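Local structure of GCN5-related N-acetyltransferase (Sphaerobacter thermophilus, 3TT2) at residues 50-54 against 55-59; 183-186 against 187-190; 203-206 against 207-210; 211-214 against 215-218. The protein probably transfers acyl groups other than amino-acyl ones, as a member of the GCN5-related N-acetyltransferase family. All coordinates share one frame; numbering follows the deposited sequence.

Contact 1: 50-54 against 55-59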
# COMPACT_ATOMS: atom_id res chain seq x y z
N ARG A 50 -8.06 11.95 -4.65
CA ARG A 50 -6.61 11.86 -4.56
C ARG A 50 -6.08 10.52 -5.07
O ARG A 50 -5.08 10.47 -5.77
CB ARG A 50 -6.15 12.08 -3.12
CG ARG A 50 -4.67 11.77 -2.91
CD ARG A 50 -4.24 11.90 -1.45
NE ARG A 50 -4.50 13.23 -0.90
CZ ARG A 50 -5.55 13.53 -0.13
NH1 ARG A 50 -6.43 12.59 0.18
NH2 ARG A 50 -5.70 14.76 0.33
N ASP A 51 -6.76 9.44 -4.71
CA ASP A 51 -6.36 8.12 -5.17
C ASP A 51 -6.72 7.93 -6.65
O ASP A 51 -6.37 6.92 -7.27
CB ASP A 51 -6.98 7.01 -4.31
CG ASP A 51 -6.67 7.16 -2.82
OD1 ASP A 51 -5.91 8.09 -2.46
OD2 ASP A 51 -7.18 6.35 -2.01
N TRP A 52 -7.43 8.90 -7.22
CA TRP A 52 -7.75 8.88 -8.64
C TRP A 52 -6.74 9.67 -9.44
O TRP A 52 -6.86 9.78 -10.67
CB TRP A 52 -9.13 9.47 -8.88
CG TRP A 52 -10.24 8.52 -8.68
CD1 TRP A 52 -10.15 7.17 -8.49
CD2 TRP A 52 -11.64 8.84 -8.65
NE1 TRP A 52 -11.41 6.63 -8.36
CE2 TRP A 52 -12.34 7.63 -8.45
CE3 TRP A 52 -12.37 10.03 -8.78
CZ2 TRP A 52 -13.74 7.58 -8.36
CZ3 TRP A 52 -13.75 9.97 -8.70
CH2 TRP A 52 -14.42 8.75 -8.49
N GLU A 53 -5.75 10.24 -8.75
CA GLU A 53 -4.75 11.07 -9.40
C GLU A 53 -3.97 10.25 -10.42
O GLU A 53 -3.77 10.67 -11.55
CB GLU A 53 -3.81 11.73 -8.38
CG GLU A 53 -4.44 12.93 -7.64
CD GLU A 53 -3.41 13.89 -7.02
OE1 GLU A 53 -2.19 13.62 -7.11
OE2 GLU A 53 -3.84 14.92 -6.46
N GLY A 54 -3.54 9.06 -10.01
CA GLY A 54 -2.83 8.19 -10.92
C GLY A 54 -3.64 7.64 -12.08
O GLY A 54 -3.31 7.85 -13.25
N LEU A 55 -4.74 6.96 -11.76
CA LEU A 55 -5.40 6.07 -12.72
C LEU A 55 -6.22 6.70 -13.86
O LEU A 55 -6.63 7.86 -13.77
CB LEU A 55 -6.22 4.98 -12.01
CG LEU A 55 -7.33 5.33 -11.01
CD1 LEU A 55 -8.52 5.92 -11.72
CD2 LEU A 55 -7.73 4.07 -10.31
N ASP A 56 -6.46 5.90 -14.89
CA ASP A 56 -7.33 6.28 -15.99
C ASP A 56 -8.74 5.85 -15.57
O ASP A 56 -9.03 4.66 -15.47
CB ASP A 56 -6.90 5.53 -17.27
CG ASP A 56 -7.75 5.87 -18.51
OD1 ASP A 56 -7.30 5.51 -19.63
OD2 ASP A 56 -8.84 6.47 -18.39
N LEU A 57 -9.61 6.83 -15.37
CA LEU A 57 -10.93 6.53 -14.83
C LEU A 57 -11.73 5.70 -15.82
O LEU A 57 -12.46 4.78 -15.42
CB LEU A 57 -11.67 7.82 -14.50
CG LEU A 57 -11.16 8.56 -13.27
CD1 LEU A 57 -11.70 9.99 -13.25
CD2 LEU A 57 -11.56 7.80 -12.03
N GLY A 58 -11.58 6.00 -17.10
CA GLY A 58 -12.36 5.34 -18.13
C GLY A 58 -12.05 3.86 -18.17
O GLY A 58 -12.95 3.02 -18.12
N GLN A 59 -10.76 3.55 -18.33
CA GLN A 59 -10.28 2.17 -18.42
C GLN A 59 -9.98 1.38 -17.13
O GLN A 59 -10.14 0.17 -17.09
CB GLN A 59 -9.10 2.11 -19.39
CG GLN A 59 -9.37 2.80 -20.76
CD GLN A 59 -10.69 2.40 -21.42
OE1 GLN A 59 -11.28 1.36 -21.12
NE2 GLN A 59 -11.17 3.25 -22.33

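Contact 2: 183-186 against 187-190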
# COMPACT_ATOMS: atom_id res chain seq x y z
N ASP A 183 22.72 13.46 -1.82
CA ASP A 183 22.45 12.11 -1.37
C ASP A 183 21.57 11.24 -2.27
O ASP A 183 21.30 10.09 -1.94
CB ASP A 183 21.92 12.15 0.07
CG ASP A 183 22.95 12.72 1.05
OD1 ASP A 183 24.14 12.83 0.68
OD2 ASP A 183 22.58 13.04 2.20
N GLU A 184 21.13 11.79 -3.40
CA GLU A 184 20.23 11.06 -4.31
C GLU A 184 20.68 9.64 -4.68
O GLU A 184 20.02 8.67 -4.33
CB GLU A 184 19.95 11.87 -5.58
CG GLU A 184 18.77 12.81 -5.49
CD GLU A 184 19.11 14.16 -4.90
OE1 GLU A 184 20.31 14.46 -4.71
OE2 GLU A 184 18.18 14.94 -4.64
N ARG A 185 21.80 9.52 -5.38
CA ARG A 185 22.21 8.22 -5.91
C ARG A 185 22.52 7.25 -4.78
O ARG A 185 22.15 6.09 -4.84
CB ARG A 185 23.42 8.37 -6.83
CG ARG A 185 23.97 7.05 -7.42
CD ARG A 185 23.59 6.85 -8.90
NE ARG A 185 24.02 5.55 -9.44
CZ ARG A 185 23.27 4.45 -9.45
NH1 ARG A 185 22.04 4.48 -8.97
NH2 ARG A 185 23.74 3.32 -9.96
N ALA A 186 23.19 7.75 -3.75
CA ALA A 186 23.65 6.92 -2.64
C ALA A 186 22.49 6.33 -1.86
O ALA A 186 22.57 5.20 -1.40
CB ALA A 186 24.52 7.73 -1.72
N THR A 187 21.43 7.12 -1.72
CA THR A 187 20.24 6.73 -0.98
C THR A 187 19.50 5.68 -1.77
O THR A 187 19.04 4.67 -1.23
CB THR A 187 19.29 7.91 -0.82
OG1 THR A 187 19.79 8.77 0.20
CG2 THR A 187 17.92 7.44 -0.44
N TYR A 188 19.37 5.93 -3.06
CA TYR A 188 18.78 4.98 -3.97
C TYR A 188 19.46 3.60 -3.92
O TYR A 188 18.79 2.57 -3.98
CB TYR A 188 18.85 5.53 -5.38
CG TYR A 188 18.59 4.46 -6.40
CD1 TYR A 188 17.31 3.99 -6.61
CD2 TYR A 188 19.64 3.90 -7.13
CE1 TYR A 188 17.06 3.00 -7.54
CE2 TYR A 188 19.40 2.91 -8.06
CZ TYR A 188 18.11 2.46 -8.25
OH TYR A 188 17.85 1.48 -9.17
N GLU A 189 20.79 3.57 -3.83
CA GLU A 189 21.52 2.31 -3.82
C GLU A 189 21.25 1.53 -2.54
O GLU A 189 21.18 0.30 -2.54
CB GLU A 189 23.03 2.54 -3.96
CG GLU A 189 23.45 2.99 -5.34
CD GLU A 189 24.93 3.36 -5.41
OE1 GLU A 189 25.58 3.50 -4.35
OE2 GLU A 189 25.44 3.50 -6.55
N ALA A 190 21.11 2.26 -1.45
CA ALA A 190 20.89 1.67 -0.16
C ALA A 190 19.49 1.10 -0.08
O ALA A 190 19.27 0.07 0.53
CB ALA A 190 21.11 2.69 0.92

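Contact 3: 203-206 against 207-210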
# COMPACT_ATOMS: atom_id res chain seq x y z
N PRO A 203 12.25 -4.34 -8.39
CA PRO A 203 13.42 -3.46 -8.49
C PRO A 203 13.09 -2.31 -9.45
O PRO A 203 12.62 -2.54 -10.56
CB PRO A 203 14.48 -4.38 -9.13
CG PRO A 203 14.01 -5.78 -8.87
CD PRO A 203 12.51 -5.69 -8.91
N SER A 204 13.36 -1.08 -9.01
CA SER A 204 13.18 0.10 -9.84
C SER A 204 14.55 0.56 -10.28
O SER A 204 15.51 0.49 -9.51
CB SER A 204 12.51 1.23 -9.06
OG SER A 204 11.21 0.87 -8.64
N THR A 205 14.68 1.05 -11.50
CA THR A 205 15.93 1.65 -11.89
C THR A 205 16.05 3.00 -11.21
O THR A 205 15.14 3.43 -10.51
CB THR A 205 16.00 1.84 -13.39
OG1 THR A 205 14.87 2.60 -13.81
CG2 THR A 205 15.99 0.50 -14.07
N PHE A 206 17.16 3.68 -11.42
CA PHE A 206 17.42 4.93 -10.72
C PHE A 206 16.53 6.06 -11.23
O PHE A 206 16.01 6.84 -10.44
CB PHE A 206 18.90 5.31 -10.82
CG PHE A 206 19.24 6.60 -10.14
CD1 PHE A 206 18.90 6.82 -8.82
CD2 PHE A 206 19.91 7.58 -10.83
CE1 PHE A 206 19.21 8.01 -8.19
CE2 PHE A 206 20.24 8.77 -10.20
CZ PHE A 206 19.88 8.98 -8.88
N GLU A 207 16.35 6.15 -12.54
CA GLU A 207 15.51 7.21 -13.08
C GLU A 207 14.05 7.03 -12.64
O GLU A 207 13.38 8.01 -12.32
CB GLU A 207 15.63 7.29 -14.60
CG GLU A 207 17.03 7.66 -15.06
CD GLU A 207 18.01 6.49 -15.03
OE1 GLU A 207 17.56 5.34 -15.25
OE2 GLU A 207 19.22 6.71 -14.78
N ARG A 208 13.59 5.79 -12.61
CA ARG A 208 12.25 5.47 -12.13
C ARG A 208 12.08 5.93 -10.69
O ARG A 208 11.09 6.58 -10.34
CB ARG A 208 11.99 3.96 -12.20
CG ARG A 208 11.47 3.45 -13.54
CD ARG A 208 11.65 1.94 -13.67
NE ARG A 208 10.97 1.38 -14.84
CZ ARG A 208 11.46 1.39 -16.07
NH1 ARG A 208 12.64 1.94 -16.31
NH2 ARG A 208 10.77 0.86 -17.07
N TRP A 209 13.06 5.60 -9.86
CA TRP A 209 13.03 5.99 -8.47
C TRP A 209 13.00 7.50 -8.31
O TRP A 209 12.25 8.03 -7.50
CB TRP A 209 14.22 5.39 -7.75
CG TRP A 209 14.29 5.75 -6.31
CD1 TRP A 209 13.62 5.16 -5.29
CD2 TRP A 209 15.10 6.77 -5.72
NE1 TRP A 209 13.95 5.76 -4.10
CE2 TRP A 209 14.86 6.75 -4.34
CE3 TRP A 209 16.01 7.70 -6.24
CZ2 TRP A 209 15.49 7.63 -3.47
CZ3 TRP A 209 16.63 8.57 -5.36
CH2 TRP A 209 16.38 8.53 -4.00
N LEU A 210 13.80 8.19 -9.12
CA LEU A 210 13.81 9.66 -9.13
C LEU A 210 12.45 10.28 -9.41
O LEU A 210 12.08 11.26 -8.78
CB LEU A 210 14.80 10.18 -10.17
CG LEU A 210 16.28 10.19 -9.79
CD1 LEU A 210 17.04 11.05 -10.78
CD2 LEU A 210 16.47 10.69 -8.36

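Contact 4: 211-214 against 215-218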
# COMPACT_ATOMS: atom_id res chain seq x y z
N SER A 211 11.72 9.72 -10.36
CA SER A 211 10.45 10.31 -10.76
C SER A 211 9.37 9.98 -9.75
O SER A 211 8.41 10.74 -9.59
CB SER A 211 10.05 9.81 -12.13
OG SER A 211 11.10 10.02 -13.06
N MSE A 212 9.51 8.85 -9.07
CA MSE A 212 8.52 8.45 -8.08
C MSE A 212 8.65 9.26 -6.81
O MSE A 212 7.68 9.49 -6.09
CB MSE A 212 8.67 6.98 -7.74
CG MSE A 212 8.05 6.04 -8.74
SE MSE A 212 8.07 4.22 -8.05
CE MSE A 212 9.99 3.90 -8.01
N THR A 213 9.88 9.65 -6.51
CA THR A 213 10.13 10.36 -5.28
C THR A 213 10.22 11.88 -5.42
O THR A 213 10.40 12.57 -4.42
CB THR A 213 11.39 9.85 -4.62
OG1 THR A 213 12.41 9.79 -5.62
CG2 THR A 213 11.15 8.47 -4.04
N GLN A 214 10.08 12.39 -6.64
CA GLN A 214 10.28 13.82 -6.91
C GLN A 214 9.50 14.73 -5.97
O GLN A 214 10.02 15.74 -5.50
CB GLN A 214 9.92 14.16 -8.35
CG GLN A 214 10.11 15.63 -8.65
CD GLN A 214 10.06 15.94 -10.13
OE1 GLN A 214 9.98 15.04 -10.97
NE2 GLN A 214 10.12 17.23 -10.46
N SER A 215 8.26 14.35 -5.69
CA SER A 215 7.46 15.08 -4.72
C SER A 215 8.09 15.02 -3.34
O SER A 215 8.36 16.06 -2.74
CB SER A 215 6.05 14.50 -4.67
OG SER A 215 6.09 13.20 -4.11
N GLU A 216 8.35 13.81 -2.85
CA GLU A 216 8.80 13.60 -1.46
C GLU A 216 10.19 14.15 -1.13
O GLU A 216 10.51 14.36 0.04
CB GLU A 216 8.76 12.12 -1.10
CG GLU A 216 7.59 11.35 -1.67
CD GLU A 216 7.83 9.86 -1.62
OE1 GLU A 216 7.37 9.16 -2.55
OE2 GLU A 216 8.49 9.38 -0.66
N ARG A 217 11.02 14.36 -2.15
CA ARG A 217 12.37 14.89 -1.96
C ARG A 217 12.41 16.41 -1.85
O ARG A 217 13.47 16.99 -1.58
CB ARG A 217 13.30 14.41 -3.07
CG ARG A 217 13.55 12.93 -3.03
CD ARG A 217 14.53 12.49 -4.07
NE ARG A 217 13.93 12.40 -5.40
CZ ARG A 217 14.27 13.18 -6.42
NH1 ARG A 217 15.21 14.11 -6.24
NH2 ARG A 217 13.71 13.04 -7.61
N LYS A 218 11.26 17.05 -2.05
CA LYS A 218 11.08 18.47 -1.81
C LYS A 218 10.76 18.69 -0.32
O LYS A 218 10.52 19.82 0.11
CB LYS A 218 9.96 19.04 -2.69
CG LYS A 218 10.26 18.97 -4.19
CD LYS A 218 9.18 19.68 -5.05
CE LYS A 218 7.78 19.11 -4.81
NZ LYS A 218 6.72 19.69 -5.70

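Contact 1: 50-54 against 55-59
The turn that joins helix 45-51 to the short, weakly bonded helix 57-60 closes on an aromatic residue, with the W52 indole meeting both L55 and L57. The defining touch is a CH-pi contact. L57 sends its CD2 methyl over one face of the indole, where it sits 3.5 Å from the centroid of the W52 five-membered ring and only 9° from the ring normal. The two side chains cross at about a right angle, and CD2 is the branch that touches. L55 reaches the same ring differently: its CD1 comes obliquely to W52 CD1 at 3.8 Å. With chi1 of L55 at 57°, CG lies between its backbone N and carbonyl carbon, and the branch stays close beside the turn, CG lying 4.2 Å from D51 O.

The polar groups are handled separately. E53 N bonds back to R50 O at 3.1 Å. At the far end D56 occupies the N-cap position, its OD2 accepting weakly from G58 N at 3.1 Å and from Q59 N at 3.5 Å. The pyrrole nitrogen of W52 hydrogen-bonds to Y74 OH, while the indole also packs on A23 and I26 of helix 23-36.

The chemistry divides the labour. Dispersion between the leucine methyls and the indole probably helps to hold the turn, the tie to Y74 satisfies the one polar atom of the buried ring and probably fixes its rotation, and the acidic cap would be expected to favour the positive end of the helix that follows.

Contact 2: 183-186 against 187-190
T187 and D183 meet in the first turn of helix 184-194, in the second of the two acetyltransferase family regions of the chain. Hydrogen bonds come first. D183 O takes two donors from one residue: T187 N at 3.0 Å, nearly along the C=O axis, and T187 OG1 at 2.9 Å, standing above the carbonyl plane. The hydroxyl is placed there by a chi1 of -77°, which sets OG1 beside the backbone N. The regular helical ladder then continues with Y188 N to E184 O, E189 N to R185 O and A190 N to A186 O. The D183 carboxylate is engaged elsewhere, in a salt bridge with R176, and Y188 reaches the loop before the next helix, where its OH hydrogen-bonds to S204 O.

Charge accounts for the second kind of contact. R185 bends at chi2, and E189 OE2 lies over one face of its guanidinium, 3.8 Å from NH2. This pairing is long and purely electrostatic, since no N-H points at the oxygen.

Packing makes up the rest. The side chains of R185 and Y188 run side by side in the same direction, with guanidinium and ring planes 30° apart and R185 NH1 at the Y188 ring edge, near CD2 and CE2. The methyl groups of A186 and A190 touch I234 of strand 233-243, and the A190 CB lies 3.7 Å from A186 O.

Contact 3: 203-206 against 207-210
A chi1 of 179° swings the F206 ring away from its own backbone N and alongside the side chains of W209 and L210, one helical turn further on. L210 answers with CG beside its backbone N, which sets its branched end over the phenylalanine: CG stands 4.1 Å from the centroid of the F206 ring, 18° off the normal, a CH-pi contact offset toward the rim. L210 CD2 adds a touch at 3.8 Å to F206 CE1. That same CE1 carbon meets CE3 of W209 obliquely, also at 3.8 Å, so one corner of the phenyl ring is shared by two neighbours.

The same stretch starts the helix. T205 holds the N-cap position, and its carbonyl O accepts from W209 N at 3.1 Å; F206 O accepts from L210 N at 2.9 Å. Separately, R208 runs extended from CG to NE past the T205 hydroxyl. Its NH1 makes a weak hydrogen bond of 3.4 Å to T205 OG1, which lies at the guanidinium edge.

F206 also faces helix 184-194, where it forms a cation-pi contact with R185. With an alanine here, L210 would probably lose the aromatic surface beneath it, W209 CE3 one of its neighbours, and R185 its cation-pi partner. The chemistry is therefore that of an apolar ring shared between two helices: dispersion joins the ring to its own helix, and the cation probably adds an electrostatic tie to the preceding one.

Contact 4: 211-214 against 215-218
T213 and R217 are joined first through the backbone, where helix 206-213 runs out and 215-217 keep helical phi/psi without the regular bonds. R217 N donates to T213 O at 3.0 Å, and K218 N folds back to S215 O at 3.1 Å. The chain thus goes on turning after the regular helix has ended.

The side chains repeat the backbone pairing. R217 bends at chi3 and brings its NE to T213 OG1 at 3.0 Å, in a bond of 155° with the hydroxyl oxygen near the guanidinium plane. With chi1 of T213 at 48°, OG1 sits between backbone N and carbonyl carbon, where it can also bond to W209 O; it therefore takes a hydrogen bond from the arginine and gives one to the carbonyl. R217 NH2 passes 3.6 Å from Q214 CA and reaches L210 O, with which it hydrogen-bonds, while NH1 has a long, weak ion pair with E184. The aliphatic part of K218 passes the backbone, CG lying 3.5 Å from Q214 O.

Replacing the arginine by a leucine would probably cost T213 OG1 its donor, L210 O its side-chain partner and E184 a distant counter-charge.

T213, E216 and R217 all lean on W223, at the start of strand 223-228. The helix dipole would probably favour positive charge here, and the arrangement is that of a helix C-terminus where a basic side chain folds back onto a carbonyl and a hydroxyl of the last turn, at the exit from helix 206-213 toward that strand.

In the fold
From the N terminus, contact 1 comes first and closes the turn between helices 45-51 and 57-60 in the N-terminal acetyltransferase region. The other three follow in the second region: contact 2 opens helix 184-194, contact 3 starts helix 206-213, and contact 4 ends that helix and leads toward strand 223-228. All four are in series; none nests in or crosses another. Contacts 2, 3 and 4 nevertheless touch one another in space, tying the two consecutive helices together and to the neighbouring strands. Contact 1 stands apart, its nearest atoms about 9 Å from those of contact 4, and their centres about 19 Å apart.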